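Local coordinates for protein putative polysaccharide binding proteins (DUF1812) (Bacteroides thetaiotaomicron VPI-5482, PDB 3GF8) that probably takes part in fimbrial assembly as an outer-membrane lipoprotein of the FimB/Mfa2 family, at residues H33-K38 with T122-E127; A55-A60 with G84-Y89; Q157-S162 with A279-V284; L225-K230 with R235-N240. All coordinates share one frame; numbering follows the deposited sequence.

Contact 1: H33-K38 with T122-E127; sequences HAQVDK and TLWYGE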
loop_
_atom_site.group_PDB
_atom_site.type_symbol
_atom_site.label_atom_id
_atom_site.label_comp_id
_atom_site.label_asym_id
_atom_site.label_seq_id
_atom_site.Cartn_x
_atom_site.Cartn_y
_atom_site.Cartn_z
ATOM N N HIS A 33 -13.680 5.651 -9.255
ATOM C CA HIS A 33 -13.673 6.580 -10.397
ATOM C C HIS A 33 -12.768 7.779 -10.127
ATOM O O HIS A 33 -12.176 8.300 -11.060
ATOM C CB HIS A 33 -15.077 7.080 -10.706
ATOM C CG HIS A 33 -15.667 7.852 -9.576
ATOM N ND1 HIS A 33 -16.131 7.236 -8.428
ATOM C CD2 HIS A 33 -15.774 9.184 -9.364
ATOM C CE1 HIS A 33 -16.516 8.161 -7.565
ATOM N NE2 HIS A 33 -16.311 9.350 -8.108
ATOM N N ALA A 34 -12.637 8.191 -8.860
ATOM C CA ALA A 34 -11.772 9.327 -8.494
ATOM C C ALA A 34 -10.259 9.037 -8.501
ATOM O O ALA A 34 -9.473 9.937 -8.788
ATOM C CB ALA A 34 -12.184 9.885 -7.104
ATOM N N GLN A 35 -9.857 7.801 -8.193
ATOM C CA GLN A 35 -8.457 7.468 -7.924
ATOM C C GLN A 35 -7.797 6.401 -8.808
ATOM O O GLN A 35 -6.586 6.393 -8.931
ATOM C CB GLN A 35 -8.326 7.001 -6.468
ATOM C CG GLN A 35 -8.735 8.073 -5.485
ATOM C CD GLN A 35 -8.446 7.704 -4.057
ATOM O OE1 GLN A 35 -7.510 6.965 -3.771
ATOM N NE2 GLN A 35 -9.256 8.223 -3.136
ATOM N N VAL A 36 -8.559 5.472 -9.378
ATOM C CA VAL A 36 -7.960 4.350 -10.041
ATOM C C VAL A 36 -8.015 4.587 -11.529
ATOM O O VAL A 36 -9.099 4.670 -12.097
ATOM C CB VAL A 36 -8.677 3.041 -9.688
ATOM C CG1 VAL A 36 -7.983 1.853 -10.376
ATOM C CG2 VAL A 36 -8.691 2.835 -8.188
ATOM N N ASP A 37 -6.860 4.706 -12.166
ATOM C CA ASP A 37 -6.823 4.919 -13.615
ATOM C C ASP A 37 -6.317 3.729 -14.430
ATOM O O ASP A 37 -6.098 3.872 -15.617
ATOM C CB ASP A 37 -6.040 6.189 -13.968
ATOM C CG ASP A 37 -4.517 6.043 -13.877
ATOM O OD1 ASP A 37 -3.921 4.942 -13.642
ATOM O OD2 ASP A 37 -3.892 7.099 -14.086
ATOM N N LYS A 38 -6.158 2.554 -13.820
ATOM C CA LYS A 38 -5.855 1.351 -14.615
ATOM C C LYS A 38 -6.249 0.132 -13.830
ATOM O O LYS A 38 -5.952 0.016 -12.634
ATOM C CB LYS A 38 -4.363 1.301 -14.979
ATOM C CG LYS A 38 -3.901 -0.019 -15.674
ATOM C CD LYS A 38 -2.387 -0.040 -15.953
ATOM C CE LYS A 38 -1.964 -1.335 -16.597
ATOM N NZ LYS A 38 -0.490 -1.452 -16.752
ATOM N N THR A 122 0.197 4.431 -7.362
ATOM C CA THR A 122 -0.582 3.759 -6.346
ATOM C C THR A 122 -1.077 2.439 -6.897
ATOM O O THR A 122 -1.513 2.351 -8.068
ATOM C CB THR A 122 -1.748 4.619 -5.871
ATOM O OG1 THR A 122 -1.206 5.763 -5.221
ATOM C CG2 THR A 122 -2.673 3.847 -4.893
ATOM N N LEU A 123 -0.929 1.423 -6.041
ATOM C CA LEU A 123 -1.208 0.056 -6.378
ATOM C C LEU A 123 -2.403 -0.475 -5.566
ATOM O O LEU A 123 -2.423 -0.327 -4.336
ATOM C CB LEU A 123 0.019 -0.802 -6.077
ATOM C CG LEU A 123 -0.130 -2.268 -6.462
ATOM C CD1 LEU A 123 -0.184 -2.385 -7.989
ATOM C CD2 LEU A 123 1.029 -3.062 -5.871
ATOM N N TRP A 124 -3.380 -1.067 -6.263
ATOM C CA TRP A 124 -4.505 -1.757 -5.601
ATOM C C TRP A 124 -4.561 -3.230 -5.984
ATOM O O TRP A 124 -4.298 -3.595 -7.139
ATOM C CB TRP A 124 -5.871 -1.135 -5.967
ATOM C CG TRP A 124 -6.140 0.257 -5.480
ATOM C CD1 TRP A 124 -6.815 0.611 -4.351
ATOM C CD2 TRP A 124 -5.798 1.486 -6.146
ATOM N NE1 TRP A 124 -6.897 1.986 -4.259
ATOM C CE2 TRP A 124 -6.276 2.546 -5.340
ATOM C CE3 TRP A 124 -5.120 1.796 -7.326
ATOM C CZ2 TRP A 124 -6.083 3.894 -5.677
ATOM C CZ3 TRP A 124 -4.937 3.145 -7.665
ATOM C CH2 TRP A 124 -5.429 4.169 -6.842
ATOM N N TYR A 125 -4.935 -4.058 -5.003
ATOM C CA TYR A 125 -5.119 -5.498 -5.179
ATOM C C TYR A 125 -6.605 -5.799 -5.288
ATOM O O TYR A 125 -7.416 -5.284 -4.520
ATOM C CB TYR A 125 -4.501 -6.246 -4.001
ATOM C CG TYR A 125 -4.861 -7.699 -3.984
ATOM C CD1 TYR A 125 -4.238 -8.597 -4.849
ATOM C CD2 TYR A 125 -5.832 -8.189 -3.108
ATOM C CE1 TYR A 125 -4.573 -9.946 -4.847
ATOM C CE2 TYR A 125 -6.170 -9.538 -3.088
ATOM C CZ TYR A 125 -5.554 -10.414 -3.973
ATOM O OH TYR A 125 -5.899 -11.736 -3.976
ATOM N N GLY A 126 -6.968 -6.610 -6.279
ATOM C CA GLY A 126 -8.353 -6.964 -6.522
ATOM C C GLY A 126 -8.528 -8.365 -6.044
ATOM O O GLY A 126 -7.916 -9.275 -6.597
ATOM N N GLU A 127 -9.371 -8.550 -5.029
ATOM C CA GLU A 127 -9.511 -9.860 -4.396
ATOM C C GLU A 127 -10.117 -10.899 -5.353
ATOM O O GLU A 127 -10.857 -10.545 -6.313
ATOM C CB GLU A 127 -10.363 -9.763 -3.130
ATOM C CG GLU A 127 -10.017 -8.570 -2.244
ATOM C CD GLU A 127 -10.764 -8.603 -0.933
ATOM O OE1 GLU A 127 -10.431 -9.457 -0.102
ATOM O OE2 GLU A 127 -11.661 -7.767 -0.722
#

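Contact 2: A55-A60 with G84-Y89; sequences AEEGSA and GARDSY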
loop_
_atom_site.group_PDB
_atom_site.type_symbol
_atom_site.label_atom_id
_atom_site.label_comp_id
_atom_site.label_asym_id
_atom_site.label_seq_id
_atom_site.Cartn_x
_atom_site.Cartn_y
_atom_site.Cartn_z
ATOM N N ALA A 55 -6.699 -5.447 -19.655
ATOM C CA ALA A 55 -6.262 -4.179 -19.100
ATOM C C ALA A 55 -7.064 -3.063 -19.718
ATOM O O ALA A 55 -7.308 -3.035 -20.915
ATOM C CB ALA A 55 -4.756 -3.948 -19.369
ATOM N N GLU A 56 -7.505 -2.133 -18.894
ATOM C CA GLU A 56 -8.089 -0.912 -19.417
ATOM C C GLU A 56 -7.646 0.168 -18.472
ATOM O O GLU A 56 -7.383 -0.100 -17.275
ATOM C CB GLU A 56 -9.600 -1.057 -19.461
ATOM C CG GLU A 56 -10.292 0.019 -20.292
ATOM C CD GLU A 56 -11.722 -0.349 -20.665
ATOM O OE1 GLU A 56 -12.242 -1.376 -20.129
ATOM O OE2 GLU A 56 -12.308 0.393 -21.499
ATOM N N GLU A 57 -7.528 1.363 -19.019
ATOM C CA GLU A 57 -7.000 2.494 -18.317
ATOM C C GLU A 57 -7.456 3.765 -19.005
ATOM O O GLU A 57 -7.893 3.728 -20.143
ATOM C CB GLU A 57 -5.492 2.425 -18.319
ATOM C CG GLU A 57 -4.864 2.607 -19.677
ATOM C CD GLU A 57 -3.364 2.797 -19.563
ATOM O OE1 GLU A 57 -2.653 1.798 -19.459
ATOM O OE2 GLU A 57 -2.903 3.947 -19.537
ATOM N N GLY A 58 -7.376 4.887 -18.302
ATOM C CA GLY A 58 -7.795 6.175 -18.864
ATOM C C GLY A 58 -9.188 6.634 -18.450
ATOM O O GLY A 58 -9.750 6.223 -17.400
ATOM N N SER A 59 -9.751 7.484 -19.300
ATOM C CA SER A 59 -10.919 8.277 -18.955
ATOM C C SER A 59 -12.135 7.391 -18.689
ATOM O O SER A 59 -13.004 7.742 -17.870
ATOM C CB SER A 59 -11.233 9.260 -20.089
ATOM O OG SER A 59 -11.203 8.582 -21.344
ATOM N N ALA A 60 -12.193 6.249 -19.376
ATOM C CA ALA A 60 -13.344 5.394 -19.260
ATOM C C ALA A 60 -13.636 5.098 -17.795
ATOM O O ALA A 60 -14.800 5.079 -17.392
ATOM C CB ALA A 60 -13.150 4.112 -20.049
ATOM N N GLY A 84 -3.707 0.017 -11.065
ATOM C CA GLY A 84 -2.638 0.994 -10.964
ATOM C C GLY A 84 -1.222 0.557 -11.337
ATOM O O GLY A 84 -0.346 1.403 -11.334
ATOM N N ALA A 85 -0.979 -0.731 -11.660
ATOM C CA ALA A 85 0.403 -1.216 -11.834
ATOM C C ALA A 85 0.962 -0.721 -13.164
ATOM O O ALA A 85 0.408 -1.003 -14.228
ATOM C CB ALA A 85 0.521 -2.754 -11.712
ATOM N N ARG A 86 2.034 0.055 -13.085
ATOM C CA ARG A 86 2.723 0.560 -14.281
ATOM C C ARG A 86 4.210 0.298 -14.128
ATOM O O ARG A 86 4.590 -0.828 -13.787
ATOM C CB ARG A 86 2.389 2.029 -14.516
ATOM C CG ARG A 86 0.900 2.244 -14.810
ATOM C CD ARG A 86 0.630 3.717 -15.033
ATOM N NE ARG A 86 -0.781 4.040 -15.176
ATOM C CZ ARG A 86 -1.442 4.048 -16.324
ATOM N NH1 ARG A 86 -0.828 3.739 -17.453
ATOM N NH2 ARG A 86 -2.733 4.348 -16.341
ATOM N N ASP A 87 5.054 1.306 -14.304
ATOM C CA ASP A 87 6.492 1.072 -14.371
ATOM C C ASP A 87 7.195 0.658 -13.106
ATOM O O ASP A 87 8.308 0.173 -13.193
ATOM C CB ASP A 87 7.197 2.295 -14.900
ATOM C CG ASP A 87 6.875 2.542 -16.345
ATOM O OD1 ASP A 87 6.657 1.543 -17.073
ATOM O OD2 ASP A 87 6.823 3.727 -16.756
ATOM N N SER A 88 6.589 0.829 -11.943
ATOM C CA SER A 88 7.281 0.473 -10.707
ATOM C C SER A 88 7.333 -1.006 -10.442
ATOM O O SER A 88 8.179 -1.465 -9.650
ATOM C CB SER A 88 6.670 1.156 -9.499
ATOM O OG SER A 88 6.710 2.560 -9.655
ATOM N N TYR A 89 6.478 -1.766 -11.120
ATOM C CA TYR A 89 6.270 -3.139 -10.740
ATOM C C TYR A 89 6.482 -4.065 -11.919
ATOM O O TYR A 89 6.108 -3.722 -13.027
ATOM C CB TYR A 89 4.843 -3.293 -10.237
ATOM C CG TYR A 89 4.411 -2.196 -9.314
ATOM C CD1 TYR A 89 4.820 -2.196 -7.998
ATOM C CD2 TYR A 89 3.592 -1.165 -9.739
ATOM C CE1 TYR A 89 4.439 -1.209 -7.112
ATOM C CE2 TYR A 89 3.185 -0.170 -8.845
ATOM C CZ TYR A 89 3.616 -0.203 -7.526
ATOM O OH TYR A 89 3.270 0.780 -6.585
#

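Contact 3: Q157-S162 with A279-V284; sequences QSYTGS and AVQIVV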
loop_
_atom_site.group_PDB
_atom_site.type_symbol
_atom_site.label_atom_id
_atom_site.label_comp_id
_atom_site.label_asym_id
_atom_site.label_seq_id
_atom_site.Cartn_x
_atom_site.Cartn_y
_atom_site.Cartn_z
ATOM N N GLN A 157 10.075 16.810 15.785
ATOM C CA GLN A 157 10.301 18.008 16.594
ATOM C C GLN A 157 10.636 17.708 18.043
ATOM O O GLN A 157 10.298 16.659 18.621
ATOM C CB GLN A 157 9.047 18.866 16.651
ATOM C CG GLN A 157 8.396 19.180 15.345
ATOM C CD GLN A 157 6.981 19.750 15.537
ATOM O OE1 GLN A 157 6.564 20.049 16.661
ATOM N NE2 GLN A 157 6.244 19.901 14.430
ATOM N N SER A 158 11.261 18.689 18.650
ATOM C CA SER A 158 11.498 18.696 20.068
ATOM C C SER A 158 10.161 18.740 20.811
ATOM O O SER A 158 9.307 19.588 20.517
ATOM C CB SER A 158 12.314 19.944 20.425
ATOM O OG SER A 158 12.456 20.038 21.827
ATOM N N TYR A 159 9.998 17.846 21.779
ATOM C CA TYR A 159 8.811 17.815 22.596
ATOM C C TYR A 159 8.666 19.080 23.433
ATOM O O TYR A 159 7.576 19.620 23.540
ATOM C CB TYR A 159 8.823 16.614 23.540
ATOM C CG TYR A 159 7.693 16.655 24.539
ATOM C CD1 TYR A 159 6.398 16.440 24.132
ATOM C CD2 TYR A 159 7.919 16.995 25.873
ATOM C CE1 TYR A 159 5.363 16.489 25.008
ATOM C CE2 TYR A 159 6.882 17.068 26.771
ATOM C CZ TYR A 159 5.606 16.809 26.327
ATOM O OH TYR A 159 4.547 16.869 27.173
ATOM N N THR A 160 9.743 19.535 24.057
ATOM C CA THR A 160 9.671 20.754 24.864
ATOM C C THR A 160 10.039 21.999 24.065
ATOM O O THR A 160 9.903 23.094 24.560
ATOM C CB THR A 160 10.638 20.697 26.029
ATOM O OG1 THR A 160 11.949 20.547 25.492
ATOM C CG2 THR A 160 10.297 19.540 26.983
ATOM N N GLY A 161 10.512 21.837 22.836
ATOM C CA GLY A 161 10.996 22.973 22.057
ATOM C C GLY A 161 12.212 23.637 22.685
ATOM O O GLY A 161 12.480 24.793 22.414
ATOM N N SER A 162 12.949 22.906 23.522
ATOM C CA SER A 162 14.084 23.471 24.249
ATOM C C SER A 162 15.357 23.266 23.443
ATOM O O SER A 162 16.464 23.621 23.884
ATOM C CB SER A 162 14.231 22.790 25.595
ATOM O OG SER A 162 14.693 21.466 25.412
ATOM N N ALA A 279 10.743 9.139 21.712
ATOM C CA ALA A 279 9.419 9.693 21.375
ATOM C C ALA A 279 8.552 9.844 22.635
ATOM O O ALA A 279 8.250 8.870 23.347
ATOM C CB ALA A 279 8.708 8.833 20.322
ATOM N N VAL A 280 8.214 11.092 22.954
ATOM C CA VAL A 280 7.364 11.363 24.089
ATOM C C VAL A 280 5.915 11.161 23.686
ATOM O O VAL A 280 5.123 10.506 24.405
ATOM C CB VAL A 280 7.605 12.745 24.654
ATOM C CG1 VAL A 280 6.638 13.000 25.810
ATOM C CG2 VAL A 280 9.068 12.840 25.094
ATOM N N GLN A 281 5.578 11.693 22.521
ATOM C CA GLN A 281 4.262 11.500 21.965
ATOM C C GLN A 281 4.330 11.619 20.470
ATOM O O GLN A 281 5.265 12.227 19.949
ATOM C CB GLN A 281 3.286 12.539 22.526
ATOM C CG GLN A 281 3.745 13.967 22.359
ATOM C CD GLN A 281 2.606 14.979 22.474
ATOM O OE1 GLN A 281 1.834 14.974 23.446
ATOM N NE2 GLN A 281 2.519 15.877 21.484
ATOM N N ILE A 282 3.352 11.010 19.804
ATOM C CA ILE A 282 3.166 11.164 18.382
ATOM C C ILE A 282 1.784 11.727 18.062
ATOM O O ILE A 282 0.833 11.617 18.839
ATOM C CB ILE A 282 3.388 9.821 17.616
ATOM C CG1 ILE A 282 2.260 8.828 17.901
ATOM C CG2 ILE A 282 4.726 9.248 18.002
ATOM C CD1 ILE A 282 2.555 7.426 17.468
ATOM N N VAL A 283 1.660 12.311 16.884
ATOM C CA VAL A 283 0.382 12.723 16.413
ATOM C C VAL A 283 0.245 12.044 15.080
ATOM O O VAL A 283 1.087 12.239 14.195
ATOM C CB VAL A 283 0.299 14.207 16.310
ATOM C CG1 VAL A 283 -1.104 14.671 15.701
ATOM C CG2 VAL A 283 0.488 14.789 17.654
ATOM N N VAL A 284 -0.778 11.201 14.962
ATOM C CA VAL A 284 -1.077 10.490 13.718
ATOM C C VAL A 284 -2.370 11.040 13.178
ATOM O O VAL A 284 -3.411 10.903 13.796
ATOM C CB VAL A 284 -1.196 8.991 13.941
ATOM C CG1 VAL A 284 -1.442 8.238 12.592
ATOM C CG2 VAL A 284 0.046 8.488 14.662
#

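Contact 4: L225-K230 with R235-N240; sequences LVLTEK and RVFDIN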
loop_
_atom_site.group_PDB
_atom_site.type_symbol
_atom_site.label_atom_id
_atom_site.label_comp_id
_atom_site.label_asym_id
_atom_site.label_seq_id
_atom_site.Cartn_x
_atom_site.Cartn_y
_atom_site.Cartn_z
ATOM N N LEU A 225 11.093 2.317 11.298
ATOM C CA LEU A 225 11.491 3.662 10.889
ATOM C C LEU A 225 12.832 3.904 11.562
ATOM O O LEU A 225 12.942 3.818 12.789
ATOM C CB LEU A 225 10.472 4.725 11.309
ATOM C CG LEU A 225 10.893 6.198 11.152
ATOM C CD1 LEU A 225 11.091 6.567 9.655
ATOM C CD2 LEU A 225 9.891 7.163 11.813
ATOM N N VAL A 226 13.851 4.187 10.759
ATOM C CA VAL A 226 15.226 4.362 11.229
ATOM C C VAL A 226 15.797 5.682 10.716
ATOM O O VAL A 226 15.794 5.958 9.513
ATOM C CB VAL A 226 16.154 3.232 10.732
ATOM C CG1 VAL A 226 17.590 3.403 11.321
ATOM C CG2 VAL A 226 15.571 1.854 11.057
ATOM N N LEU A 227 16.278 6.493 11.650
ATOM C CA LEU A 227 16.988 7.722 11.367
ATOM C C LEU A 227 18.473 7.545 11.683
ATOM O O LEU A 227 18.838 7.004 12.726
ATOM C CB LEU A 227 16.411 8.875 12.196
ATOM C CG LEU A 227 15.196 9.591 11.630
ATOM C CD1 LEU A 227 13.982 8.665 11.369
ATOM C CD2 LEU A 227 14.831 10.704 12.570
ATOM N N THR A 228 19.324 8.042 10.788
ATOM C CA THR A 228 20.759 7.896 10.910
ATOM C C THR A 228 21.403 9.252 10.749
ATOM O O THR A 228 21.062 10.021 9.858
ATOM C CB THR A 228 21.324 6.916 9.868
ATOM O OG1 THR A 228 20.648 5.660 9.989
ATOM C CG2 THR A 228 22.847 6.689 10.084
ATOM N N GLU A 229 22.308 9.573 11.656
ATOM C CA GLU A 229 22.937 10.875 11.625
ATOM C C GLU A 229 23.932 10.947 10.471
ATOM O O GLU A 229 24.802 10.079 10.337
ATOM C CB GLU A 229 23.653 11.124 12.933
ATOM C CG GLU A 229 24.082 12.534 13.097
ATOM C CD GLU A 229 24.824 12.719 14.378
ATOM O OE1 GLU A 229 25.827 12.008 14.581
ATOM O OE2 GLU A 229 24.393 13.565 15.179
ATOM N N LYS A 230 23.778 11.959 9.625
ATOM C CA LYS A 230 24.662 12.078 8.470
ATOM C C LYS A 230 26.115 12.164 8.983
ATOM O O LYS A 230 26.979 11.370 8.579
ATOM C CB LYS A 230 24.310 13.304 7.622
ATOM C CG LYS A 230 23.062 13.194 6.770
ATOM C CD LYS A 230 22.642 14.593 6.308
ATOM C CE LYS A 230 21.428 14.577 5.390
ATOM N NZ LYS A 230 20.881 15.960 5.122
ATOM N N ARG A 235 22.958 5.519 14.123
ATOM C CA ARG A 235 21.509 5.434 14.172
ATOM C C ARG A 235 20.994 6.061 15.438
ATOM O O ARG A 235 21.362 5.612 16.512
ATOM C CB ARG A 235 21.039 3.983 14.121
ATOM C CG ARG A 235 21.013 3.407 12.724
ATOM C CD ARG A 235 20.177 2.143 12.643
ATOM N NE ARG A 235 20.901 0.975 13.115
ATOM C CZ ARG A 235 20.728 0.386 14.297
ATOM N NH1 ARG A 235 19.817 0.827 15.175
ATOM N NH2 ARG A 235 21.484 -0.670 14.605
ATOM N N VAL A 236 20.124 7.066 15.323
ATOM C CA VAL A 236 19.638 7.817 16.488
ATOM C C VAL A 236 18.203 7.503 16.852
ATOM O O VAL A 236 17.734 7.928 17.903
ATOM C CB VAL A 236 19.757 9.343 16.264
ATOM C CG1 VAL A 236 21.245 9.738 16.143
ATOM C CG2 VAL A 236 18.987 9.769 15.027
ATOM N N PHE A 237 17.495 6.788 15.978
ATOM C CA PHE A 237 16.074 6.488 16.167
ATOM C C PHE A 237 15.739 5.237 15.364
ATOM O O PHE A 237 16.052 5.129 14.178
ATOM C CB PHE A 237 15.223 7.661 15.701
ATOM C CG PHE A 237 13.792 7.679 16.238
ATOM C CD1 PHE A 237 13.536 7.827 17.590
ATOM C CD2 PHE A 237 12.710 7.654 15.366
ATOM C CE1 PHE A 237 12.223 7.910 18.064
ATOM C CE2 PHE A 237 11.387 7.740 15.837
ATOM C CZ PHE A 237 11.150 7.856 17.175
ATOM N N ASP A 238 15.093 4.284 16.022
ATOM C CA ASP A 238 14.850 3.001 15.418
ATOM C C ASP A 238 13.640 2.385 16.067
ATOM O O ASP A 238 13.778 1.723 17.078
ATOM C CB ASP A 238 16.075 2.098 15.563
ATOM C CG ASP A 238 15.966 0.839 14.708
ATOM O OD1 ASP A 238 14.880 0.563 14.154
ATOM O OD2 ASP A 238 16.968 0.111 14.587
ATOM N N ILE A 239 12.464 2.599 15.464
ATOM C CA ILE A 239 11.216 2.170 16.072
ATOM C C ILE A 239 10.432 1.235 15.168
ATOM O O ILE A 239 10.710 1.078 13.956
ATOM C CB ILE A 239 10.358 3.367 16.608
ATOM C CG1 ILE A 239 9.968 4.376 15.514
ATOM C CG2 ILE A 239 11.151 4.127 17.662
ATOM C CD1 ILE A 239 8.701 4.071 14.787
ATOM N N ASN A 240 9.474 0.559 15.785
ATOM C CA ASN A 240 8.635 -0.389 15.086
ATOM C C ASN A 240 7.393 0.387 14.742
ATOM O O ASN A 240 6.541 0.673 15.588
ATOM C CB ASN A 240 8.366 -1.607 15.972
ATOM C CG ASN A 240 7.398 -2.583 15.353
ATOM O OD1 ASN A 240 6.675 -2.259 14.420
ATOM N ND2 ASN A 240 7.368 -3.792 15.888
#

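Contact 1: H33-K38 with T122-E127
The indole of Trp124 takes Val36 CG2 on one face and, on the opposite face, Thr122 CG2 from its own segment, while Gln35 OE1 sits at the edge in the plane of the rings. The methyl carbon Val36 CG2 stands almost exactly on the normal of the six-membered ring of Trp124, 3.5 Å from its centroid, a CH-pi contact. Because CG1 of Val36 is anti to the backbone N (chi1 -178°), CG2 is the branch laid over the ring, and CG1 only brushes the rim near CE3. Gln35 reaches the ring twice. Its backbone oxygen O approaches Trp124 CH2 obliquely at 3.3 Å, and its side chain crosses the indole at about a right angle, with OE1 3.9 Å from CZ2 and the amide plane turned 55° from the rings. Val36 is the first residue to leave helical geometry after helix 32-35, so the backbone oxygen comes from the last residue of this short helix and the methyl from the residue just after it. The contact packs that end against strand 124-133 of the N-terminal beta region. Tyr22 meets Trp124 edge-to-face, and Ala83 of strand 75-83 touches both Val36 and Trp124. The chemistry is dispersion and weak polarity: a methyl centred on the pi cloud and oxygens near ring carbons, a fit that depends on shape more than on directional bonds.

Contact 2: A55-A60 with G84-Y89
Glu57 and Arg86 meet with their flat groups nearly perpendicular, the carboxylate and guanidinium planes 83° apart. One oxygen does the work. Glu57 OE2 lies in the guanidinium plane, at its edge, and accepts from Arg86 NH1 at 2.9 Å and, weakly, from Arg86 NH2 at 3.2 Å. NH1 meets OE2 from above the carboxylate plane, 38° out of it; with both donors on that one oxygen, the salt bridge is forked and is not the coplanar pairing of two oxygens with two nitrogens. Arg86 gets there with a chain extended from CG to NE, which carries the charge across from its loop, and Glu57, extended beyond CG, reaches out to meet it. The bridge ties the end of strand 50-57 to the loop between strands 75-83 and 89-91, over strand 38-44, which pairs with both 50-57 and 75-83; Lys38 of that middle strand touches both side chains. Arg86 NH2 also forms a salt bridge with Asp37 OD1, placing the guanidinium between two acids, whose mutual repulsion it would be expected to relieve. A leucine at Arg86 would probably leave Glu57 and Asp37 without their shared positive partner. Behind the side chain, Arg86 opens a type I turn that runs to Tyr89, and its backbone N donates to Glu121 OE2.

Contact 3: Q157-S162 with A279-V284
Tyr159 lays its ring across Val280, whose CG1 stands 3.8 Å from the ring centroid and 10° off the normal, a CH-pi contact over the centre of one face. Val280 belongs to a classic beta bulge, in which it and Gln281 together face Phe272 on the adjacent antiparallel strand 266-273. Gln281 supplies the second touch: its CG lies 4.0 Å from Tyr159 CE1, approaching the ring obliquely, and its amide plane is turned 65° from the phenol. Both side chains cross the tyrosine at about a right angle. With CG1 of Val280 anti to its own backbone N (chi1 177°), that methyl meets the ring centre, while CG2 rests by the root of the side chain, 4.1 Å from Tyr159 CB. A glycine at Val280 would strip away the methyl covering this face, and the phenol is likely to be left freer to turn. Further out, strand 266-273 lies between the partners: it runs parallel to strand 139-158 and antiparallel to 279-284, and Leu273 makes a backbone bond with Tyr159 just as Phe272 does with Val280. The contact thus reaches across strand 266-273, from the loop that follows strand 139-158 to strand 279-284, at the surface of the C-terminal beta region. That loop curls round the side chain of Ser158, whose OG accepts weak bonds from Gly161 N at 2.8 Å and Ser162 N at 3.4 Å. In the same turn, Thr160 OG1 and Ser162 OG lie 2.9 Å apart in a hydrogen bond whose donor may be either hydroxyl.

Contact 4: L225-K230 with R235-N240
Leu225 and Ile239 exchange two backbone hydrogen bonds, Leu225 N to Ile239 O and Ile239 N to Leu225 O, both 3.0 Å. Leu227 adds two more: its N donates to Phe237 O, and its O accepts from Val236 N at 2.9 Å. Since Val236 and Phe237 both face Leu227, the antiparallel hairpin carries a classic beta bulge, which shifts the register by one before Thr228 pairs with Arg235. On the face of Val226, Arg235 NH1 lies 3.0 Å from Asp238 OD2, well out of the guanidinium plane, a meeting of charges alone; the same OD2 has a second partner in Arg224. Val226 CG2 lies alongside that acid, 3.4 Å from Asp238 OD1. The other face is apolar. Leu227 CB packs on Phe237 CB at 3.9 Å, Leu225 CD2 comes to the edge of the Phe237 ring, and Ile239 CG2 covers one of the ring's faces. Leu225 CB and Ile239 CD1 meet at 4.0 Å. This apolar side is turned to Phe154 and Phe156 of strand 139-158 and to Phe271 of strand 266-273, consistent with the core of a transthyretin-like beta sandwich. Strand 224-229 lies between 170-176 and the outermost 235-240, whose last residue, Asn240, N-caps helix 241-246, its OD1 taking Asp243 N.

How the contacts relate
Contacts 1 and 2 lie side by side, centres 8 Å apart, and contacts 3 and 4 form a second group on the opposite side of the chain's centre. In each group one contact is nested within the loop the other closes. The first group is joined at Lys38, whose NZ and backbone O probably bond Ala85 O and Gly84 N; the second touches by packing of Ala279 on Phe237. Strands 124-133 of contact 1 and 139-158 of contact 3 are neighbours, yet these contacts stay about 17 Å apart at their nearest atoms. Contact 1 is buried and largely apolar, contact 2 a surface salt bridge; contact 3, also at the surface, relies on a ring and a methyl. Contact 4, partly buried, is the one built on backbone pairing across its segments.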